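Transcriptional activator TenA-1 (Sulfolobus solfataricus P2, PDB 2QZC) probably acts as a TenA-like thiaminase that breaks down thiamin or related compounds. Local coordinates at residues I61-P67 against A123-W127; T106-L110 against D210-Y214; W127-V132 against A178-I184; C137-S142 against Y168-I172. Residues are numbered along the deposited sequence.

Contact 1: residues I61-P67 against A123-W127; sequences IASSKGP and ANLDW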
loop_
_atom_site.group_PDB
_atom_site.type_symbol
_atom_site.label_atom_id
_atom_site.label_comp_id
_atom_site.label_asym_id
_atom_site.label_seq_id
_atom_site.Cartn_x
_atom_site.Cartn_y
_atom_site.Cartn_z
ATOM N N ILE A 61 -4.003 2.829 -4.639
ATOM C CA ILE A 61 -4.688 2.441 -5.887
ATOM C C ILE A 61 -3.675 2.311 -7.003
ATOM O O ILE A 61 -3.669 1.324 -7.754
ATOM C CB ILE A 61 -5.742 3.550 -6.377
ATOM C CG1 ILE A 61 -6.874 3.751 -5.399
ATOM C CG2 ILE A 61 -6.323 3.159 -7.771
ATOM C CD1 ILE A 61 -7.673 5.039 -5.624
ATOM N N ALA A 62 -2.838 3.314 -7.162
ATOM C CA ALA A 62 -1.887 3.350 -8.286
ATOM C C ALA A 62 -0.850 2.235 -8.183
ATOM O O ALA A 62 -0.518 1.588 -9.206
ATOM C CB ALA A 62 -1.171 4.702 -8.344
ATOM N N SER A 63 -0.360 2.017 -6.972
ATOM C CA SER A 63 0.722 1.052 -6.777
ATOM C C SER A 63 0.283 -0.370 -7.144
ATOM O O SER A 63 1.133 -1.186 -7.542
ATOM C CB SER A 63 1.304 1.152 -5.357
ATOM O OG SER A 63 0.350 0.738 -4.406
ATOM N N SER A 64 -1.010 -0.658 -7.059
ATOM C CA SER A 64 -1.539 -1.967 -7.487
ATOM C C SER A 64 -1.255 -2.264 -8.957
ATOM O O SER A 64 -1.362 -3.433 -9.389
ATOM C CB SER A 64 -3.044 -2.043 -7.269
ATOM O OG SER A 64 -3.775 -1.263 -8.214
ATOM N N LYS A 65 -0.928 -1.216 -9.743
ATOM C CA LYS A 65 -0.693 -1.305 -11.180
ATOM C C LYS A 65 0.770 -1.189 -11.581
ATOM O O LYS A 65 1.067 -1.261 -12.767
ATOM C CB LYS A 65 -1.457 -0.168 -11.898
ATOM C CG LYS A 65 -2.966 -0.136 -11.667
ATOM C CD LYS A 65 -3.584 1.120 -12.307
ATOM C CE LYS A 65 -5.078 1.258 -11.989
ATOM N NZ LYS A 65 -5.886 0.106 -12.458
ATOM N N GLY A 66 1.684 -1.009 -10.628
ATOM C CA GLY A 66 3.098 -0.774 -10.924
ATOM C C GLY A 66 3.997 -2.000 -10.911
ATOM O O GLY A 66 3.544 -3.059 -10.503
ATOM N N PRO A 67 5.267 -1.847 -11.319
ATOM C CA PRO A 67 6.219 -2.983 -11.271
ATOM C C PRO A 67 6.413 -3.406 -9.826
ATOM O O PRO A 67 6.643 -2.560 -8.957
ATOM C CB PRO A 67 7.513 -2.384 -11.850
ATOM C CG PRO A 67 7.057 -1.224 -12.662
ATOM C CD PRO A 67 5.924 -0.639 -11.847
ATOM N N ALA A 123 -4.434 7.875 -10.597
ATOM C CA ALA A 123 -4.255 6.579 -9.872
ATOM C C ALA A 123 -5.221 5.540 -10.361
ATOM O O ALA A 123 -4.856 4.350 -10.491
ATOM C CB ALA A 123 -4.435 6.762 -8.413
ATOM N N ASN A 124 -6.451 5.942 -10.660
ATOM C CA ASN A 124 -7.452 5.004 -11.191
ATOM C C ASN A 124 -7.212 4.549 -12.625
ATOM O O ASN A 124 -7.827 3.534 -13.070
ATOM C CB ASN A 124 -8.848 5.578 -11.014
ATOM C CG ASN A 124 -9.337 5.448 -9.570
ATOM O OD1 ASN A 124 -9.495 4.354 -9.103
ATOM N ND2 ASN A 124 -9.735 6.540 -8.975
ATOM N N LEU A 125 -6.311 5.226 -13.322
ATOM C CA LEU A 125 -5.954 4.877 -14.697
ATOM C C LEU A 125 -4.664 4.100 -14.883
ATOM O O LEU A 125 -4.654 3.112 -15.601
ATOM C CB LEU A 125 -5.866 6.137 -15.565
ATOM C CG LEU A 125 -7.157 6.930 -15.778
ATOM C CD1 LEU A 125 -6.784 8.078 -16.703
ATOM C CD2 LEU A 125 -8.271 6.069 -16.340
ATOM N N ASP A 126 -3.578 4.553 -14.292
ATOM C CA ASP A 126 -2.253 4.035 -14.652
ATOM C C ASP A 126 -1.177 4.386 -13.645
ATOM O O ASP A 126 -1.136 5.530 -13.187
ATOM C CB ASP A 126 -1.937 4.774 -15.971
ATOM C CG ASP A 126 -0.702 4.346 -16.627
ATOM O OD1 ASP A 126 -0.674 3.249 -17.208
ATOM O OD2 ASP A 126 0.232 5.136 -16.638
ATOM N N TRP A 127 -0.279 3.448 -13.306
ATOM C CA TRP A 127 0.810 3.740 -12.400
ATOM C C TRP A 127 1.718 4.862 -12.912
ATOM O O TRP A 127 2.037 5.791 -12.153
ATOM C CB TRP A 127 1.625 2.482 -12.077
ATOM C CG TRP A 127 2.956 2.724 -11.447
ATOM C CD1 TRP A 127 4.189 2.614 -12.051
ATOM C CD2 TRP A 127 3.205 3.167 -10.112
ATOM N NE1 TRP A 127 5.174 2.912 -11.145
ATOM C CE2 TRP A 127 4.600 3.263 -9.949
ATOM C CE3 TRP A 127 2.380 3.476 -9.015
ATOM C CZ2 TRP A 127 5.193 3.698 -8.745
ATOM C CZ3 TRP A 127 2.967 3.899 -7.807
ATOM C CH2 TRP A 127 4.353 3.986 -7.676
#

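Contact 2: residues T106-L110 against D210-Y214; sequences TGYNL and DPTVY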
loop_
_atom_site.group_PDB
_atom_site.type_symbol
_atom_site.label_atom_id
_atom_site.label_comp_id
_atom_site.label_asym_id
_atom_site.label_seq_id
_atom_site.Cartn_x
_atom_site.Cartn_y
_atom_site.Cartn_z
ATOM N N THR A 106 -12.770 20.148 9.051
ATOM C CA THR A 106 -12.487 21.306 8.179
ATOM C C THR A 106 -12.674 20.836 6.731
ATOM O O THR A 106 -12.307 19.728 6.383
ATOM C CB THR A 106 -11.069 21.828 8.378
ATOM O OG1 THR A 106 -10.919 22.208 9.762
ATOM C CG2 THR A 106 -10.799 23.070 7.514
ATOM N N GLY A 107 -13.312 21.660 5.919
ATOM C CA GLY A 107 -13.481 21.307 4.515
ATOM C C GLY A 107 -12.208 21.542 3.726
ATOM O O GLY A 107 -11.208 22.071 4.224
ATOM N N TYR A 108 -12.222 21.108 2.485
ATOM C CA TYR A 108 -11.138 21.404 1.579
ATOM C C TYR A 108 -11.331 22.814 0.997
ATOM O O TYR A 108 -12.459 23.228 0.751
ATOM C CB TYR A 108 -11.173 20.493 0.357
ATOM C CG TYR A 108 -10.981 18.998 0.562
ATOM C CD1 TYR A 108 -12.080 18.185 0.774
ATOM C CD2 TYR A 108 -9.737 18.407 0.494
ATOM C CE1 TYR A 108 -11.943 16.814 0.889
ATOM C CE2 TYR A 108 -9.573 17.036 0.633
ATOM C CZ TYR A 108 -10.683 16.245 0.815
ATOM O OH TYR A 108 -10.581 14.873 0.929
ATOM N N ASN A 109 -10.240 23.536 0.757
ATOM C CA ASN A 109 -10.350 24.674 -0.146
ATOM C C ASN A 109 -10.415 24.139 -1.609
ATOM O O ASN A 109 -10.196 22.943 -1.880
ATOM C CB ASN A 109 -9.290 25.734 0.080
ATOM C CG ASN A 109 -7.864 25.290 -0.191
ATOM O OD1 ASN A 109 -7.607 24.498 -1.090
ATOM N ND2 ASN A 109 -6.912 25.834 0.600
ATOM N N LEU A 110 -10.785 25.001 -2.546
ATOM C CA LEU A 110 -11.005 24.552 -3.921
ATOM C C LEU A 110 -9.742 23.945 -4.515
ATOM O O LEU A 110 -9.819 22.889 -5.176
ATOM C CB LEU A 110 -11.462 25.732 -4.795
ATOM C CG LEU A 110 -11.635 25.451 -6.295
ATOM C CD1 LEU A 110 -12.573 24.303 -6.549
ATOM C CD2 LEU A 110 -12.110 26.714 -7.047
ATOM N N ASP A 210 -8.174 30.762 1.892
ATOM C CA ASP A 210 -9.366 30.576 1.055
ATOM C C ASP A 210 -10.483 29.802 1.752
ATOM O O ASP A 210 -10.225 28.989 2.626
ATOM C CB ASP A 210 -9.052 29.826 -0.233
ATOM C CG ASP A 210 -8.340 30.641 -1.281
ATOM O OD1 ASP A 210 -8.290 31.910 -1.186
ATOM O OD2 ASP A 210 -7.895 29.993 -2.266
ATOM N N PRO A 211 -11.753 30.024 1.341
ATOM C CA PRO A 211 -12.871 29.280 1.931
ATOM C C PRO A 211 -12.704 27.760 1.894
ATOM O O PRO A 211 -12.398 27.200 0.844
ATOM C CB PRO A 211 -14.058 29.666 1.056
ATOM C CG PRO A 211 -13.713 31.049 0.571
ATOM C CD PRO A 211 -12.223 31.035 0.366
ATOM N N THR A 212 -12.950 27.127 3.024
ATOM C CA THR A 212 -12.800 25.678 3.183
ATOM C C THR A 212 -14.163 24.990 3.157
ATOM O O THR A 212 -14.564 24.338 4.106
ATOM C CB THR A 212 -12.002 25.389 4.448
ATOM O OG1 THR A 212 -12.642 26.035 5.573
ATOM C CG2 THR A 212 -10.540 25.895 4.360
ATOM N N VAL A 213 -14.827 25.137 2.031
ATOM C CA VAL A 213 -16.235 24.710 1.875
ATOM C C VAL A 213 -16.457 23.443 1.057
ATOM O O VAL A 213 -17.588 22.973 0.995
ATOM C CB VAL A 213 -17.093 25.870 1.323
ATOM C CG1 VAL A 213 -17.080 27.067 2.295
ATOM C CG2 VAL A 213 -16.649 26.331 -0.060
ATOM N N TYR A 214 -15.401 22.891 0.446
ATOM C CA TYR A 214 -15.513 21.716 -0.395
ATOM C C TYR A 214 -15.311 20.430 0.373
ATOM O O TYR A 214 -14.851 20.386 1.504
ATOM C CB TYR A 214 -14.529 21.824 -1.579
ATOM C CG TYR A 214 -14.866 22.921 -2.522
ATOM C CD1 TYR A 214 -14.446 24.214 -2.302
ATOM C CD2 TYR A 214 -15.682 22.637 -3.640
ATOM C CE1 TYR A 214 -14.849 25.256 -3.204
ATOM C CE2 TYR A 214 -16.051 23.619 -4.516
ATOM C CZ TYR A 214 -15.639 24.904 -4.294
ATOM O OH TYR A 214 -16.071 25.824 -5.242
ATOM O OXT TYR A 214 -15.656 19.369 -0.170
HETATM O O HOH W 1 -14.279 24.285 7.184
HETATM O O HOH W 2 -11.601 27.726 -1.731
#

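Contact 3: residues W127-V132 against A178-I184; sequences WNKFLV and ALDEVSI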
loop_
_atom_site.group_PDB
_atom_site.type_symbol
_atom_site.label_atom_id
_atom_site.label_comp_id
_atom_site.label_asym_id
_atom_site.label_seq_id
_atom_site.Cartn_x
_atom_site.Cartn_y
_atom_site.Cartn_z
ATOM N N TRP A 127 -0.279 3.448 -13.306
ATOM C CA TRP A 127 0.810 3.740 -12.400
ATOM C C TRP A 127 1.718 4.862 -12.912
ATOM O O TRP A 127 2.037 5.791 -12.153
ATOM C CB TRP A 127 1.625 2.482 -12.077
ATOM C CG TRP A 127 2.956 2.724 -11.447
ATOM C CD1 TRP A 127 4.189 2.614 -12.051
ATOM C CD2 TRP A 127 3.205 3.167 -10.112
ATOM N NE1 TRP A 127 5.174 2.912 -11.145
ATOM C CE2 TRP A 127 4.600 3.263 -9.949
ATOM C CE3 TRP A 127 2.380 3.476 -9.015
ATOM C CZ2 TRP A 127 5.193 3.698 -8.745
ATOM C CZ3 TRP A 127 2.967 3.899 -7.807
ATOM C CH2 TRP A 127 4.353 3.986 -7.676
ATOM N N ASN A 128 2.136 4.787 -14.180
ATOM C CA ASN A 128 3.083 5.797 -14.695
ATOM C C ASN A 128 2.491 7.212 -14.626
ATOM O O ASN A 128 3.184 8.154 -14.251
ATOM C CB ASN A 128 3.537 5.491 -16.128
ATOM C CG ASN A 128 4.443 4.286 -16.216
ATOM O OD1 ASN A 128 4.911 3.760 -15.225
ATOM N ND2 ASN A 128 4.742 3.884 -17.453
ATOM N N LYS A 129 1.219 7.377 -14.998
ATOM C CA LYS A 129 0.575 8.705 -14.940
ATOM C C LYS A 129 0.486 9.204 -13.503
ATOM O O LYS A 129 0.745 10.375 -13.234
ATOM C CB LYS A 129 -0.799 8.657 -15.597
ATOM C CG LYS A 129 -0.757 8.405 -17.102
ATOM C CD LYS A 129 -2.117 8.434 -17.743
ATOM C CE LYS A 129 -2.014 8.122 -19.236
ATOM N NZ LYS A 129 -3.359 8.026 -19.847
ATOM N N PHE A 130 0.091 8.335 -12.574
ATOM C CA PHE A 130 0.059 8.726 -11.174
ATOM C C PHE A 130 1.443 9.132 -10.682
ATOM O O PHE A 130 1.612 10.144 -9.999
ATOM C CB PHE A 130 -0.520 7.640 -10.267
ATOM C CG PHE A 130 -0.326 7.942 -8.801
ATOM C CD1 PHE A 130 -1.134 8.883 -8.174
ATOM C CD2 PHE A 130 0.785 7.427 -8.082
ATOM C CE1 PHE A 130 -0.912 9.227 -6.846
ATOM C CE2 PHE A 130 1.004 7.806 -6.770
ATOM C CZ PHE A 130 0.159 8.694 -6.172
ATOM N N LEU A 131 2.451 8.307 -10.978
ATOM C CA LEU A 131 3.824 8.566 -10.533
ATOM C C LEU A 131 4.326 9.924 -10.988
ATOM O O LEU A 131 4.890 10.667 -10.190
ATOM C CB LEU A 131 4.735 7.398 -10.997
ATOM C CG LEU A 131 6.175 7.443 -10.608
ATOM C CD1 LEU A 131 6.406 7.539 -9.093
ATOM C CD2 LEU A 131 6.838 6.191 -11.231
ATOM N N VAL A 132 4.079 10.265 -12.248
ATOM C CA VAL A 132 4.449 11.569 -12.757
ATOM C C VAL A 132 3.645 12.664 -12.022
ATOM O O VAL A 132 4.224 13.701 -11.629
ATOM C CB VAL A 132 4.334 11.656 -14.288
ATOM C CG1 VAL A 132 4.505 13.050 -14.816
ATOM C CG2 VAL A 132 5.369 10.690 -14.927
ATOM N N ALA A 178 11.713 4.265 -9.462
ATOM C CA ALA A 178 10.491 3.897 -10.194
ATOM C C ALA A 178 10.250 4.832 -11.394
ATOM O O ALA A 178 9.875 4.390 -12.462
ATOM C CB ALA A 178 9.272 3.936 -9.283
ATOM N N LEU A 179 10.460 6.137 -11.192
ATOM C CA LEU A 179 10.292 7.120 -12.266
ATOM C C LEU A 179 11.234 6.869 -13.439
ATOM O O LEU A 179 10.834 7.102 -14.591
ATOM C CB LEU A 179 10.460 8.559 -11.745
ATOM C CG LEU A 179 10.193 9.730 -12.692
ATOM C CD1 LEU A 179 8.708 9.777 -13.098
ATOM C CD2 LEU A 179 10.566 11.035 -12.036
ATOM N N ASP A 180 12.446 6.390 -13.154
ATOM C CA ASP A 180 13.412 6.095 -14.251
ATOM C C ASP A 180 12.932 5.033 -15.257
ATOM O O ASP A 180 13.466 4.983 -16.387
ATOM C CB ASP A 180 14.785 5.761 -13.668
ATOM C CG ASP A 180 15.488 6.981 -13.070
ATOM O OD1 ASP A 180 15.188 8.144 -13.434
ATOM O OD2 ASP A 180 16.367 6.747 -12.211
ATOM N N GLU A 181 11.931 4.219 -14.876
ATOM C CA GLU A 181 11.328 3.195 -15.757
ATOM C C GLU A 181 10.305 3.759 -16.729
ATOM O O GLU A 181 9.875 3.053 -17.663
ATOM C CB GLU A 181 10.632 2.063 -14.968
ATOM C CG GLU A 181 11.535 0.959 -14.471
ATOM C CD GLU A 181 10.785 -0.349 -14.182
ATOM O OE1 GLU A 181 10.039 -0.855 -15.058
ATOM O OE2 GLU A 181 10.981 -0.896 -13.091
ATOM N N VAL A 182 9.896 5.015 -16.539
ATOM C CA VAL A 182 8.878 5.631 -17.363
ATOM C C VAL A 182 9.485 6.277 -18.611
ATOM O O VAL A 182 10.514 6.941 -18.512
ATOM C CB VAL A 182 8.065 6.722 -16.559
ATOM C CG1 VAL A 182 6.949 7.332 -17.393
ATOM C CG2 VAL A 182 7.468 6.092 -15.280
ATOM N N SER A 183 8.861 6.019 -19.765
ATOM C CA SER A 183 9.224 6.666 -21.017
ATOM C C SER A 183 8.416 7.967 -21.053
ATOM O O SER A 183 7.213 7.956 -21.317
ATOM C CB SER A 183 8.969 5.728 -22.178
ATOM O OG SER A 183 9.474 6.321 -23.379
ATOM N N ILE A 184 9.074 9.102 -20.817
ATOM C CA ILE A 184 8.340 10.377 -20.687
ATOM C C ILE A 184 7.885 10.918 -22.042
ATOM O O ILE A 184 8.646 10.940 -23.022
ATOM C CB ILE A 184 9.191 11.428 -19.979
ATOM C CG1 ILE A 184 9.550 10.981 -18.549
ATOM C CG2 ILE A 184 8.507 12.817 -19.962
ATOM C CD1 ILE A 184 8.329 10.826 -17.590
HETATM O O HOH W 3 7.840 2.493 -12.265
HETATM O O HOH W 4 6.839 1.833 -18.037
#

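Contact 4: residues C137-S142 against Y168-I172; sequences CMFGYS and YKKRI. With GOL (glycerol), chain F.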
loop_
_atom_site.group_PDB
_atom_site.type_symbol
_atom_site.label_atom_id
_atom_site.label_comp_id
_atom_site.label_asym_id
_atom_site.label_seq_id
_atom_site.Cartn_x
_atom_site.Cartn_y
_atom_site.Cartn_z
ATOM N N CYS A 137 5.018 17.024 -5.750
ATOM C CA CYS A 137 4.815 17.094 -4.325
ATOM C C CYS A 137 5.988 16.477 -3.554
ATOM O O CYS A 137 6.554 17.086 -2.651
ATOM C CB CYS A 137 3.537 16.344 -4.004
ATOM S SG CYS A 137 3.292 16.119 -2.325
HETATM N N MSE A 138 6.385 15.284 -3.971
HETATM C CA MSE A 138 7.411 14.554 -3.219
HETATM C C MSE A 138 8.788 15.132 -3.397
HETATM O O MSE A 138 9.469 15.478 -2.416
HETATM C CB MSE A 138 7.376 13.080 -3.619
HETATM C CG MSE A 138 6.050 12.385 -3.317
HETATM SE SE MSE A 138 5.479 12.377 -1.425
HETATM C CE MSE A 138 6.939 11.420 -0.690
ATOM N N PHE A 139 9.179 15.317 -4.629
ATOM C CA PHE A 139 10.517 15.832 -4.942
ATOM C C PHE A 139 10.643 17.290 -4.547
ATOM O O PHE A 139 11.655 17.690 -3.949
ATOM C CB PHE A 139 10.865 15.641 -6.443
ATOM C CG PHE A 139 12.299 16.001 -6.788
ATOM C CD1 PHE A 139 13.284 15.069 -6.580
ATOM C CD2 PHE A 139 12.620 17.246 -7.300
ATOM C CE1 PHE A 139 14.588 15.371 -6.879
ATOM C CE2 PHE A 139 13.950 17.567 -7.578
ATOM C CZ PHE A 139 14.914 16.624 -7.359
ATOM N N GLY A 140 9.621 18.093 -4.830
ATOM C CA GLY A 140 9.656 19.495 -4.512
ATOM C C GLY A 140 9.764 19.723 -3.031
ATOM O O GLY A 140 10.489 20.617 -2.603
ATOM N N TYR A 141 9.054 18.945 -2.220
ATOM C CA TYR A 141 9.177 19.117 -0.767
ATOM C C TYR A 141 10.575 18.754 -0.237
ATOM O O TYR A 141 11.023 19.333 0.754
ATOM C CB TYR A 141 8.066 18.386 -0.005
ATOM C CG TYR A 141 6.792 19.193 0.173
ATOM C CD1 TYR A 141 6.193 19.888 -0.896
ATOM C CD2 TYR A 141 6.191 19.286 1.403
ATOM C CE1 TYR A 141 4.999 20.604 -0.734
ATOM C CE2 TYR A 141 4.999 19.973 1.565
ATOM C CZ TYR A 141 4.435 20.689 0.540
ATOM O OH TYR A 141 3.260 21.375 0.745
ATOM N N SER A 142 11.264 17.848 -0.911
ATOM C CA SER A 142 12.663 17.534 -0.549
ATOM C C SER A 142 13.533 18.793 -0.689
ATOM O O SER A 142 14.312 19.140 0.229
ATOM C CB SER A 142 13.192 16.413 -1.436
ATOM O OG SER A 142 14.469 15.990 -0.965
ATOM N N TYR A 168 13.469 10.736 4.617
ATOM C CA TYR A 168 12.701 11.295 3.502
ATOM C C TYR A 168 13.503 11.185 2.210
ATOM O O TYR A 168 12.929 10.820 1.166
ATOM C CB TYR A 168 12.293 12.738 3.774
ATOM C CG TYR A 168 11.273 13.240 2.761
ATOM C CD1 TYR A 168 9.923 12.900 2.905
ATOM C CD2 TYR A 168 11.645 14.096 1.727
ATOM C CE1 TYR A 168 8.979 13.337 1.966
ATOM C CE2 TYR A 168 10.703 14.536 0.794
ATOM C CZ TYR A 168 9.381 14.161 0.938
ATOM O OH TYR A 168 8.433 14.589 0.039
ATOM N N LYS A 169 14.811 11.460 2.246
ATOM C CA LYS A 169 15.621 11.334 1.030
ATOM C C LYS A 169 15.604 9.914 0.463
ATOM O O LYS A 169 15.595 9.730 -0.761
ATOM C CB LYS A 169 17.071 11.787 1.227
ATOM C CG LYS A 169 17.242 13.204 1.780
ATOM C CD LYS A 169 16.297 14.253 1.255
ATOM C CE LYS A 169 16.672 15.630 1.770
ATOM N NZ LYS A 169 15.654 16.686 1.436
ATOM N N LYS A 170 15.566 8.910 1.353
ATOM C CA LYS A 170 15.470 7.495 0.931
ATOM C C LYS A 170 14.149 7.232 0.212
ATOM O O LYS A 170 14.103 6.479 -0.776
ATOM C CB LYS A 170 15.648 6.533 2.118
ATOM C CG LYS A 170 17.062 6.448 2.626
ATOM C CD LYS A 170 17.096 5.494 3.816
ATOM C CE LYS A 170 18.498 5.334 4.380
ATOM N NZ LYS A 170 18.490 4.510 5.632
ATOM N N ARG A 171 13.065 7.848 0.706
ATOM C CA ARG A 171 11.770 7.742 0.034
ATOM C C ARG A 171 11.868 8.320 -1.382
ATOM O O ARG A 171 11.376 7.699 -2.342
ATOM C CB ARG A 171 10.671 8.509 0.756
ATOM C CG ARG A 171 10.072 7.909 1.982
ATOM C CD ARG A 171 8.877 8.815 2.380
ATOM N NE ARG A 171 8.176 8.409 3.589
ATOM C CZ ARG A 171 8.598 8.584 4.841
ATOM N NH1 ARG A 171 9.802 9.090 5.123
ATOM N NH2 ARG A 171 7.817 8.178 5.840
ATOM N N ILE A 172 12.478 9.497 -1.501
ATOM C CA ILE A 172 12.645 10.149 -2.808
ATOM C C ILE A 172 13.480 9.278 -3.744
ATOM O O ILE A 172 13.170 9.122 -4.918
ATOM C CB ILE A 172 13.194 11.582 -2.720
ATOM C CG1 ILE A 172 12.305 12.440 -1.826
ATOM C CG2 ILE A 172 13.425 12.181 -4.105
ATOM C CD1 ILE A 172 10.809 12.467 -2.216
HETATM C C1 GOL F . 17.149 17.362 -2.384
HETATM O O1 GOL F . 17.644 16.858 -1.152
HETATM C C2 GOL F . 17.397 16.352 -3.507
HETATM O O2 GOL F . 17.704 17.045 -4.715
HETATM C C3 GOL F . 16.189 15.429 -3.706
HETATM O O3 GOL F . 15.992 14.463 -2.687
#

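Contact 1: residues I61-P67 against A123-W127
The indole of Trp127 is the main bump of this contact. The last turn of helix 38-63 and the turn after it form the hollow that takes it. Gly66 CA is 3.8 Å from the centroid of the Trp127 five-membered ring, a CH-pi contact 23° off the ring normal. A side chain at position 66 would have no room: an ideal CB would lie 3.0 Å from Trp127 CD2. Ala62, Ser63, Lys65 and Pro67 also line the hollow. Ala62 CB is 3.8 Å from Trp127 CE3, and Pro67 CD is 3.7 Å from Trp127 CD1. A type I beta turn from Ser63 carries the chain across to Gly66, over one face of the ring.

Small residues let the ends of helices 38-63 and 110-125 come close, in the helical bundle of the heme oxygenase-like fold. The CA atoms of Ala62 and Ala123 are 4.3 Å apart, and their CB atoms are 3.9 Å apart. Ile61 fits beside them, with CG2 3.3 Å from Ala123 O. The aliphatic part of Lys65 lies along the end of helix 110-125, with CE 3.4 Å from Ala123 O.

Helix 68-78 packs on Trp127 through Val71 and Ile74. Phe130 of helix 127-148 touches both Ala62 and Ala123. Arg57 of the second subunit hydrogen-bonds to the carbonyls of Ser64 and Gly66, so this corner is part of the interface with that subunit.

Contact 2: residues T106-L110 against D210-Y214
A classic beta bulge joins two loops in a chain that has no regular strand. Val213 and Tyr214 both face Tyr108. Tyr108 N donates to Tyr214 O at 2.9 Å, and Tyr214 N donates to Tyr108 O at 3.0 Å. Gly107 lies against the same backbone, with CA 3.2 Å from Thr212 O. An ideal CB there would clash with that oxygen. Asn109 CA makes a similar CH contact to Pro211 O at 3.4 Å.

Two waters add bridges. One links Gly107 N to Thr212 OG1, the other Leu110 N to Pro211 O. Leu110 CD1 lies over one face of the C-terminal Tyr214 ring, 4.1 Å from its centroid, a CH-pi contact.

The pairing holds the C-terminal tail against the loop between helices 100-105 and 110-125. Asn109 caps helix 110-125 through Asn112 N. Helix 38-63 supports both segments: Gln47 bonds to Gly107 O and Asn109 N, and Tyr43 OH bonds to Asp210 O.

Contact 3: residues W127-V132 against A178-I184
Leu131 has chi1 at t and chi2 at p. This brings CD2 against the end of helix 166-179, 3.6 Å from Leu179 N and 3.8 Å from Ala178 CB. Leu179 has the same t, p rotamer, and its CD1 is 4.3 Å from Leu131 CG and 3.9 Å from Val132 CG2. Val132, with chi1 at t, also places CG2 4.0 Å from Ile184 CD1. Ile184 is m, m; its CA-to-CB bond points sideways, yet its tip still meets Val132.

The segments belong to the helical bundle of the heme oxygenase-like fold. Here the first turns of helix 127-148 receive the C-terminal end of helix 166-179. A type I beta turn from Leu179 to Val182 follows and points Val182 back at the helix. Val182 CG2 is 4.1 Å from Leu131 CD2 and 3.5 Å from Asn128 OD1.

Side-chain packing is mostly apolar, and two waters bridge polar groups. The t rotamer of Trp127 sets its ring edge near Ala178, with CZ2 4.1 Å from Ala178 CB. One water accepts from Trp127 NE1 and donates to Ala178 O. Another accepts from Asn128 ND2, where Asn128 is m, and donates to Glu181 O, 3.3 Å away.

Contact 4: residues C137-S142 against Y168-I172
Ile172 fills the apolar centre. Its CD1 is 3.8 Å from Met138 CB, and its CG2 is 3.8 Å from Phe139 CD1, at the edge of that ring. Met138 is present as selenomethionine. Its m, m, m side chain folds toward the partner helix, so that CE is 3.9 Å from Tyr168 CE1. Ser142 closes this layer, with CB 3.8 Å from Tyr168 CE2 and 4.1 Å from Ile172 CG1.

Polar groups begin at the tip of Tyr168. Its OH donates to Met138 O at 2.8 Å, tying a side chain to the backbone of the other helix. Farther out, Lys169 NZ donates to Ser142 OG at 2.8 Å. The same lysine has Tyr163 O and Asp146 as partners, the latter through a salt bridge. A glycerol, probably from the crystallisation liquor, sits at this edge. Its O3 shares a hydrogen bond of 2.8 Å with Ser142 OG, and its O1 takes a weak one of 3.3 Å from Lys169 NZ.

The axes of segments 137-142 and 168-172 come within 10.1 Å and run at 140°, an oblique antiparallel crossing. Cys137 and Tyr141 lie near another glycerol and an imidazole respectively, consistent with a pocket on that side. Helices 38-63 and 186-208 pack on Cys137, while helices 6-14 and 18-23 pack on Phe139.

Overall arrangement
Contact 4 is the most central, about 8 Å from the chain centre to its own centre. The other three lie about 17 to 18 Å out. Contacts 3 and 4 both join helix 127-148 to helix 166-179. Contact 3 is buried and mainly apolar with bridging waters, whereas contact 4 adds direct side-chain hydrogen bonds. Contact 1 is partly buried and packs against the second subunit. It shares Trp127 with contact 3, so the two form one continuous region. Contact 2 is a surface contact, on the opposite side of the chain centre from contact 4. It relies on backbone pairing between loops, and its long loop encloses contacts 3 and 4 along the chain.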